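PDB 7BVC: integral membrane indolylacetylinositol arabinosyltransferase EmbB from Mycolicibacterium smegmatis MC2 155, which probably transfers arabinose units as a membrane-embedded glycosyltransferase, building the arabinan of cell-wall arabinogalactan. Local coordinates for residues R128-A133 with P183-A188; T492-A497 with G1076-R1081; A888-D893 with D926-R931. One frame throughout, in Å; residues are numbered along the deposited sequence.

Contact 1 of 3, residues R128-A133 with P183-A188; sequences RNVVVA and PNLRPA
Arg-128 reaches from the turn after strand 122-127 to the loop 183-188, which lies between strands 178-180 and 191-192. Both belong to the concanavalin-like domain. Arg-128 and Asn-129 both have left-handed backbone angles, and the short strand about 131-132 follows. The CB of Arg-128 points toward the loop and sits 4.2 Å from Leu-185 CD2. CG is anti to the carbonyl carbon (chi1 -57°), and from CG to NE the chain is extended. It therefore runs straight across to the loop backbone. Arg-128 CD passes Asn-184 O at 4.0 Å. Arg-128 NE then donates to Arg-186 O at 2.9 Å, with an N-H...O angle of 152°. This donor stands above the carbonyl plane. Arg-128 NH2 donates to the same Arg-186 O at 3.1 Å, and here the approach is in the carbonyl plane. NE and NH2 are the nitrogens used, so the grip is side-on, and Arg-186 O lies close to the guanidinium plane. Arg-128 NH2 also lies 3.9 Å from the methyl CB of Ala-188. Beside this, Val-130 CG1 meets Leu-185 CD1 at 4.3 Å. Tyr-180 of strand 178-180 packs on both of these apolar side chains. The loop has other ties: Arg-186 NE bonds to Pro-76 O, and Ala-188 O accepts from Thr-101 OG1. The carbonyl oxygen of Arg-186 takes both bonds from one cationic group. The charge would probably polarise this carbonyl, and the two bonds together fix the rotation of the guanidinium.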
loop_
_atom_site.group_PDB
_atom_site.type_symbol
_atom_site.label_atom_id
_atom_site.label_comp_id
_atom_site.label_asym_id
_atom_site.label_seq_id
_atom_site.Cartn_x
_atom_site.Cartn_y
_atom_site.Cartn_z
ATOM N N ARG B 128 22.329 16.707 23.792
ATOM C CA ARG B 128 21.706 15.679 22.957
ATOM C C ARG B 128 22.224 14.287 23.314
ATOM O O ARG B 128 22.663 13.521 22.454
ATOM C CB ARG B 128 21.912 15.976 21.470
ATOM C CG ARG B 128 21.397 17.334 21.031
ATOM C CD ARG B 128 21.351 17.440 19.521
ATOM N NE ARG B 128 20.560 18.583 19.079
ATOM C CZ ARG B 128 19.286 18.512 18.716
ATOM N NH1 ARG B 128 18.652 17.349 18.738
ATOM N NH2 ARG B 128 18.643 19.603 18.328
ATOM N N ASN B 129 22.166 13.964 24.607
ATOM C CA ASN B 129 22.579 12.659 25.130
ATOM C C ASN B 129 24.035 12.349 24.804
ATOM O O ASN B 129 24.404 11.193 24.587
ATOM C CB ASN B 129 21.668 11.540 24.617
ATOM C CG ASN B 129 20.423 11.377 25.459
ATOM O OD1 ASN B 129 20.395 11.759 26.628
ATOM N ND2 ASN B 129 19.381 10.808 24.868
ATOM N N VAL B 130 24.875 13.378 24.769
ATOM C CA VAL B 130 26.303 13.236 24.504
ATOM C C VAL B 130 27.020 13.950 25.642
ATOM O O VAL B 130 27.022 15.184 25.704
ATOM C CB VAL B 130 26.708 13.808 23.141
ATOM C CG1 VAL B 130 28.215 13.947 23.047
ATOM C CG2 VAL B 130 26.185 12.921 22.024
ATOM N N VAL B 131 27.612 13.181 26.552
ATOM C CA VAL B 131 28.289 13.769 27.703
ATOM C C VAL B 131 29.534 14.509 27.230
ATOM O O VAL B 131 30.426 13.927 26.603
ATOM C CB VAL B 131 28.623 12.700 28.751
ATOM C CG1 VAL B 131 29.345 11.518 28.119
ATOM C CG2 VAL B 131 29.458 13.302 29.866
ATOM N N VAL B 132 29.583 15.809 27.505
ATOM C CA VAL B 132 30.681 16.670 27.089
ATOM C C VAL B 132 31.285 17.309 28.330
ATOM O O VAL B 132 30.576 17.957 29.106
ATOM C CB VAL B 132 30.207 17.748 26.098
ATOM C CG1 VAL B 132 31.351 18.671 25.737
ATOM C CG2 VAL B 132 29.619 17.107 24.856
ATOM N N ALA B 133 32.588 17.113 28.519
ATOM C CA ALA B 133 33.362 17.793 29.556
ATOM C C ALA B 133 32.761 17.576 30.948
ATOM O O ALA B 133 32.336 18.507 31.629
ATOM C CB ALA B 133 33.482 19.285 29.245
ATOM N N PRO B 183 28.793 19.345 13.612
ATOM C CA PRO B 183 27.869 20.467 13.409
ATOM C C PRO B 183 26.413 20.121 13.663
ATOM O O PRO B 183 25.564 21.020 13.607
ATOM C CB PRO B 183 28.095 20.838 11.940
ATOM C CG PRO B 183 28.485 19.554 11.302
ATOM C CD PRO B 183 29.267 18.783 12.335
ATOM N N ASN B 184 26.098 18.856 13.937
ATOM C CA ASN B 184 24.738 18.426 14.225
ATOM C C ASN B 184 24.478 18.286 15.718
ATOM O O ASN B 184 23.514 17.623 16.114
ATOM C CB ASN B 184 24.439 17.107 13.512
ATOM C CG ASN B 184 24.301 17.273 12.014
ATOM O OD1 ASN B 184 23.779 18.280 11.535
ATOM N ND2 ASN B 184 24.769 16.284 11.265
ATOM N N LEU B 185 25.318 18.893 16.555
ATOM C CA LEU B 185 25.162 18.849 18.002
ATOM C C LEU B 185 24.665 20.179 18.558
ATOM O O LEU B 185 24.949 20.523 19.707
ATOM C CB LEU B 185 26.477 18.452 18.672
ATOM C CG LEU B 185 26.756 16.958 18.858
ATOM C CD1 LEU B 185 27.913 16.753 19.818
ATOM C CD2 LEU B 185 25.520 16.229 19.352
ATOM N N ARG B 186 23.934 20.936 17.755
ATOM C CA ARG B 186 23.391 22.205 18.222
ATOM C C ARG B 186 22.069 21.962 18.942
ATOM O O ARG B 186 21.162 21.351 18.369
ATOM C CB ARG B 186 23.196 23.166 17.056
ATOM C CG ARG B 186 24.433 23.318 16.193
ATOM C CD ARG B 186 24.554 24.710 15.601
ATOM N NE ARG B 186 23.561 24.963 14.562
ATOM C CZ ARG B 186 23.584 24.416 13.352
ATOM N NH1 ARG B 186 24.545 23.568 13.017
ATOM N NH2 ARG B 186 22.635 24.712 12.475
ATOM N N PRO B 187 21.925 22.421 20.182
ATOM C CA PRO B 187 20.746 22.057 20.975
ATOM C C PRO B 187 19.481 22.698 20.428
ATOM O O PRO B 187 19.507 23.641 19.637
ATOM C CB PRO B 187 21.086 22.596 22.365
ATOM C CG PRO B 187 21.997 23.738 22.097
ATOM C CD PRO B 187 22.821 23.331 20.911
ATOM N N ALA B 188 18.350 22.158 20.871
ATOM C CA ALA B 188 17.036 22.683 20.527
ATOM C C ALA B 188 16.626 23.691 21.592
ATOM O O ALA B 188 16.569 23.354 22.779
ATOM C CB ALA B 188 16.005 21.562 20.418
#

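Contact 2 of 3, residues T492-A497 with G1076-R1081; sequences TRIRTA and GPLRIR
Ile-494 and Ile-1080 cross obliquely at the middle of this contact. The CD1 tip of Ile-1080 sits against Ile-494 CG1 at 3.6 Å. In both residues CG1 is anti to the carbonyl carbon. Ile-494 also crosses Leu-1078 obliquely, and the two CD1 methyls meet tip to tip at 3.7 Å. Arg-493 comes alongside. Its chain slides past Ile-1080 in the opposite direction, and Arg-493 NH2 lies 3.6 Å from Ile-1080 CD1. CG of Arg-493 is anti to the backbone N (chi1 175°), and the chain bends at chi3 (75°). Pro-1077 CB stands over one face of the guanidinium, offset toward its rim, while Leu-1078 CB is at the edge. The main polar partner of Arg-493 is Glu-490, one turn earlier, in a salt bridge through NH2. Leu-1078 N makes a weak hydrogen bond to the same carboxylate oxygen, which is consistent with Arg-493 NH2 and Leu-1078 N, both donors, lying side by side unbonded. The helix here is the last part of 485-497, in the GT-C family region. The segment 1076-1081 is an irregular tail near the C-terminus, after strand 1063-1068. The contact thus joins this tail, from the EmbC C-terminal region, to the GT-C region. At the end of the helix, Arg-1081 also bends at chi3 (-45°) and turns its guanidinium edge to the last carbonyl. Arg-1081 NH1 makes a weak, poorly aligned hydrogen bond to Ala-497 O at 2.5 Å and lies 3.7 Å from Ala-497 CB. A positive charge at the C-terminal end of a helix would probably suit the helix dipole.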
loop_
_atom_site.group_PDB
_atom_site.type_symbol
_atom_site.label_atom_id
_atom_site.label_comp_id
_atom_site.label_asym_id
_atom_site.label_seq_id
_atom_site.Cartn_x
_atom_site.Cartn_y
_atom_site.Cartn_z
ATOM N N THR B 492 14.517 23.894 -0.575
ATOM C CA THR B 492 14.375 22.711 -1.419
ATOM C C THR B 492 15.213 21.555 -0.898
ATOM O O THR B 492 14.761 20.406 -0.916
ATOM C CB THR B 492 14.766 23.037 -2.859
ATOM O OG1 THR B 492 13.998 24.153 -3.322
ATOM C CG2 THR B 492 14.504 21.846 -3.761
ATOM N N ARG B 493 16.426 21.839 -0.421
ATOM C CA ARG B 493 17.243 20.806 0.203
ATOM C C ARG B 493 16.525 20.193 1.397
ATOM O O ARG B 493 16.514 18.970 1.568
ATOM C CB ARG B 493 18.589 21.389 0.629
ATOM C CG ARG B 493 19.463 20.418 1.398
ATOM C CD ARG B 493 20.630 21.131 2.058
ATOM N NE ARG B 493 20.210 21.890 3.232
ATOM C CZ ARG B 493 20.241 21.422 4.475
ATOM N NH1 ARG B 493 20.676 20.193 4.713
ATOM N NH2 ARG B 493 19.839 22.184 5.482
ATOM N N ILE B 494 15.913 21.034 2.233
ATOM C CA ILE B 494 15.188 20.530 3.400
ATOM C C ILE B 494 14.030 19.638 2.967
ATOM O O ILE B 494 13.883 18.501 3.437
ATOM C CB ILE B 494 14.695 21.697 4.274
ATOM C CG1 ILE B 494 15.873 22.498 4.818
ATOM C CG2 ILE B 494 13.843 21.179 5.414
ATOM C CD1 ILE B 494 15.457 23.661 5.676
ATOM N N ARG B 495 13.183 20.145 2.065
ATOM C CA ARG B 495 12.003 19.398 1.645
ATOM C C ARG B 495 12.371 18.094 0.951
ATOM O O ARG B 495 11.623 17.115 1.038
ATOM C CB ARG B 495 11.138 20.253 0.722
ATOM C CG ARG B 495 10.540 21.473 1.386
ATOM C CD ARG B 495 9.943 22.410 0.356
ATOM N NE ARG B 495 9.199 23.499 0.979
ATOM C CZ ARG B 495 7.873 23.549 1.051
ATOM N NH1 ARG B 495 7.143 22.571 0.536
ATOM N NH2 ARG B 495 7.279 24.579 1.639
ATOM N N THR B 496 13.509 18.060 0.258
ATOM C CA THR B 496 13.927 16.829 -0.403
ATOM C C THR B 496 14.534 15.844 0.587
ATOM O O THR B 496 14.304 14.634 0.480
ATOM C CB THR B 496 14.922 17.148 -1.518
ATOM O OG1 THR B 496 14.366 18.144 -2.382
ATOM C CG2 THR B 496 15.228 15.902 -2.329
ATOM N N ALA B 497 15.302 16.337 1.560
ATOM C CA ALA B 497 15.941 15.445 2.516
ATOM C C ALA B 497 14.947 14.873 3.516
ATOM O O ALA B 497 15.186 13.793 4.068
ATOM C CB ALA B 497 17.061 16.181 3.250
ATOM N N GLY B 1076 25.282 28.946 6.225
ATOM C CA GLY B 1076 25.514 27.555 6.519
ATOM C C GLY B 1076 24.224 26.763 6.540
ATOM O O GLY B 1076 23.124 27.324 6.573
ATOM N N PRO B 1077 24.334 25.440 6.518
ATOM C CA PRO B 1077 23.135 24.597 6.489
ATOM C C PRO B 1077 22.384 24.651 7.811
ATOM O O PRO B 1077 22.886 25.109 8.838
ATOM C CB PRO B 1077 23.692 23.199 6.218
ATOM C CG PRO B 1077 25.075 23.245 6.770
ATOM C CD PRO B 1077 25.571 24.641 6.524
ATOM N N LEU B 1078 21.148 24.166 7.766
ATOM C CA LEU B 1078 20.317 24.042 8.952
ATOM C C LEU B 1078 20.523 22.679 9.603
ATOM O O LEU B 1078 21.000 21.730 8.980
ATOM C CB LEU B 1078 18.842 24.236 8.599
ATOM C CG LEU B 1078 18.273 25.644 8.765
ATOM C CD1 LEU B 1078 16.798 25.672 8.415
ATOM C CD2 LEU B 1078 18.484 26.117 10.187
ATOM N N ARG B 1079 20.152 22.592 10.878
ATOM C CA ARG B 1079 20.240 21.345 11.629
ATOM C C ARG B 1079 18.976 20.539 11.353
ATOM O O ARG B 1079 17.880 20.928 11.769
ATOM C CB ARG B 1079 20.412 21.624 13.119
ATOM C CG ARG B 1079 21.105 20.510 13.881
ATOM C CD ARG B 1079 20.101 19.516 14.424
ATOM N NE ARG B 1079 20.745 18.333 14.981
ATOM C CZ ARG B 1079 20.108 17.201 15.255
ATOM N NH1 ARG B 1079 20.771 16.171 15.758
ATOM N NH2 ARG B 1079 18.808 17.099 15.021
ATOM N N ILE B 1080 19.128 19.419 10.652
ATOM C CA ILE B 1080 18.000 18.620 10.179
ATOM C C ILE B 1080 17.965 17.252 10.856
ATOM O O ILE B 1080 16.992 16.908 11.525
ATOM C CB ILE B 1080 18.029 18.483 8.640
ATOM C CG1 ILE B 1080 17.569 19.781 7.981
ATOM C CG2 ILE B 1080 17.153 17.337 8.184
ATOM C CD1 ILE B 1080 17.465 19.680 6.484
ATOM N N ARG B 1081 19.017 16.462 10.691
ATOM C CA ARG B 1081 19.080 15.097 11.182
ATOM C C ARG B 1081 20.413 14.863 11.872
ATOM O O ARG B 1081 21.392 15.568 11.604
ATOM C CB ARG B 1081 18.907 14.096 10.031
ATOM C CG ARG B 1081 17.487 13.981 9.514
ATOM C CD ARG B 1081 17.395 12.953 8.404
ATOM N NE ARG B 1081 18.486 13.101 7.444
ATOM C CZ ARG B 1081 18.314 13.319 6.145
ATOM N NH1 ARG B 1081 17.092 13.415 5.642
ATOM N NH2 ARG B 1081 19.367 13.441 5.348
#

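Contact 3 of 3, residues A888-D893 with D926-R931; sequences ATRGPD and DAVAVR
A classic beta bulge joins these segments, where the end of strand 882-889 pairs with the chain leading into strand 929-936. Val-928 and Ala-929 together face the single residue Ala-888. Val-928 has near-helical backbone angles, with psi at -38°, whereas Ala-929 is extended. Ala-888 uses both of its backbone groups. Ala-888 N donates to Ala-929 O at 2.9 Å, nearly straight at 161°. Ala-888 O accepts from Val-928 N at 2.9 Å, with an angle of 158°. Both donors stand above the plane of the carbonyl they meet. The same Ala-888 O also takes a CA-H...O contact from Ala-927 CA at 3.2 Å. CB of Val-928 points toward the other segment, and the side chain crosses that of Arg-890 at about a right angle. CG2 of Val-928, anti to the carbonyl carbon, rests on Arg-890 CG at 3.5 Å. The valine thus packs on the aliphatic part of the arginine. The Arg-890 chain bends at chi3, and Arg-890 NH2 stays 4.8 Å from Asp-926 OD1. These opposite charges may attract, but their charged atoms are not in contact. Asp-926 OD2 lies 4.0 Å from Thr-889 CB. Thr-889 OG1 bonds instead within its own segment, to Arg-890 O at 3.2 Å, on a lone pair. In one antiparallel sheet of the C-terminal domain the strands lie in the order 837-845, 929-936, 882-889 and 897-898. Trp-843 of strand 837-845 touches both Ala-888 and Ala-929. Thr-889 packs on Val-897 of strand 897-898, and Arg-931 forms a salt bridge with Glu-886 of strand 882-889.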
loop_
_atom_site.group_PDB
_atom_site.type_symbol
_atom_site.label_atom_id
_atom_site.label_comp_id
_atom_site.label_asym_id
_atom_site.label_seq_id
_atom_site.Cartn_x
_atom_site.Cartn_y
_atom_site.Cartn_z
ATOM N N ALA B 888 -35.748 3.413 37.302
ATOM C CA ALA B 888 -36.853 2.978 38.140
ATOM C C ALA B 888 -37.969 4.017 38.134
ATOM O O ALA B 888 -37.840 5.106 37.571
ATOM C CB ALA B 888 -36.369 2.708 39.566
ATOM N N THR B 889 -39.085 3.659 38.772
ATOM C CA THR B 889 -40.229 4.548 38.929
ATOM C C THR B 889 -40.684 4.502 40.383
ATOM O O THR B 889 -40.157 3.738 41.197
ATOM C CB THR B 889 -41.387 4.166 37.995
ATOM O OG1 THR B 889 -42.116 3.070 38.563
ATOM C CG2 THR B 889 -40.875 3.769 36.618
ATOM N N ARG B 890 -41.672 5.330 40.709
ATOM C CA ARG B 890 -42.244 5.374 42.048
ATOM C C ARG B 890 -43.447 4.440 42.145
ATOM O O ARG B 890 -43.713 3.625 41.255
ATOM C CB ARG B 890 -42.649 6.797 42.422
ATOM C CG ARG B 890 -41.527 7.688 42.899
ATOM C CD ARG B 890 -42.048 9.089 43.143
ATOM N NE ARG B 890 -42.403 9.758 41.896
ATOM C CZ ARG B 890 -43.088 10.894 41.829
ATOM N NH1 ARG B 890 -43.496 11.489 42.941
ATOM N NH2 ARG B 890 -43.366 11.435 40.652
ATOM N N GLY B 891 -44.187 4.560 43.241
ATOM C CA GLY B 891 -45.420 3.840 43.434
ATOM C C GLY B 891 -46.255 4.498 44.513
ATOM O O GLY B 891 -45.757 5.303 45.305
ATOM N N PRO B 892 -47.549 4.177 44.558
ATOM C CA PRO B 892 -48.396 4.741 45.623
ATOM C C PRO B 892 -47.948 4.349 47.017
ATOM O O PRO B 892 -48.200 5.092 47.971
ATOM C CB PRO B 892 -49.789 4.185 45.295
ATOM C CG PRO B 892 -49.533 2.980 44.446
ATOM C CD PRO B 892 -48.310 3.310 43.646
ATOM N N ASP B 893 -47.294 3.195 47.168
ATOM C CA ASP B 893 -46.769 2.810 48.474
ATOM C C ASP B 893 -45.433 3.475 48.768
ATOM O O ASP B 893 -45.113 3.728 49.934
ATOM C CB ASP B 893 -46.627 1.294 48.565
ATOM C CG ASP B 893 -45.639 0.735 47.555
ATOM O OD1 ASP B 893 -44.416 0.821 47.800
ATOM O OD2 ASP B 893 -46.088 0.197 46.520
ATOM N N ASP B 926 -40.954 10.091 34.086
ATOM C CA ASP B 926 -41.408 9.534 35.351
ATOM C C ASP B 926 -40.320 8.706 36.024
ATOM O O ASP B 926 -40.538 8.177 37.119
ATOM C CB ASP B 926 -42.673 8.699 35.128
ATOM C CG ASP B 926 -43.482 8.498 36.400
ATOM O OD1 ASP B 926 -44.516 9.180 36.552
ATOM O OD2 ASP B 926 -43.112 7.642 37.230
ATOM N N ALA B 927 -39.145 8.603 35.408
ATOM C CA ALA B 927 -38.040 7.879 36.018
ATOM C C ALA B 927 -37.573 8.592 37.278
ATOM O O ALA B 927 -37.492 9.822 37.324
ATOM C CB ALA B 927 -36.885 7.737 35.033
ATOM N N VAL B 928 -37.265 7.808 38.312
ATOM C CA VAL B 928 -36.937 8.334 39.626
ATOM C C VAL B 928 -35.479 8.096 39.989
ATOM O O VAL B 928 -34.838 8.961 40.597
ATOM C CB VAL B 928 -37.867 7.738 40.701
ATOM C CG1 VAL B 928 -37.641 8.411 42.043
ATOM C CG2 VAL B 928 -39.306 7.877 40.261
ATOM N N ALA B 929 -34.930 6.941 39.624
ATOM C CA ALA B 929 -33.554 6.625 39.962
ATOM C C ALA B 929 -32.939 5.787 38.853
ATOM O O ALA B 929 -33.626 5.296 37.956
ATOM C CB ALA B 929 -33.457 5.899 41.304
ATOM N N VAL B 930 -31.627 5.600 38.959
ATOM C CA VAL B 930 -30.811 5.007 37.907
ATOM C C VAL B 930 -29.750 4.134 38.561
ATOM O O VAL B 930 -29.213 4.479 39.618
ATOM C CB VAL B 930 -30.187 6.113 37.025
ATOM C CG1 VAL B 930 -28.968 5.611 36.299
ATOM C CG2 VAL B 930 -31.209 6.638 36.029
ATOM N N ARG B 931 -29.456 2.992 37.941
ATOM C CA ARG B 931 -28.397 2.118 38.433
ATOM C C ARG B 931 -27.709 1.446 37.255
ATOM O O ARG B 931 -28.237 1.389 36.143
ATOM C CB ARG B 931 -28.927 1.063 39.408
ATOM C CG ARG B 931 -29.784 -0.013 38.774
ATOM C CD ARG B 931 -30.253 -1.002 39.825
ATOM N NE ARG B 931 -31.076 -2.062 39.257
ATOM C CZ ARG B 931 -31.625 -3.039 39.969
ATOM N NH1 ARG B 931 -32.363 -3.964 39.371
ATOM N NH2 ARG B 931 -31.442 -3.087 41.281
#

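How the contacts relate
Contacts 1 and 2 are neighbours, with centres 18 Å apart. Arg-1079 joins them: Arg-1079 NE probably donates to Asn-184 O at 3.1 Å. Arg-1079 NH2 also lies 3.7 Å from Arg-128 NH1, so two like charges come close there. The C-terminal tail thus runs between the concanavalin-like domain and helix 485-497. Contact 2 lies near the ethambutol pocket: the Ile-494 side chain is about 13 Å from the bound ligand. On the same helix, Arg-495 forms a salt bridge with Glu-313 of the ethambutol pocket. Contact 3 is remote, its nearest atoms about 50 Å from contact 1 and about 53 Å from contact 2. It is nested in the chain loop that contact 2 closes.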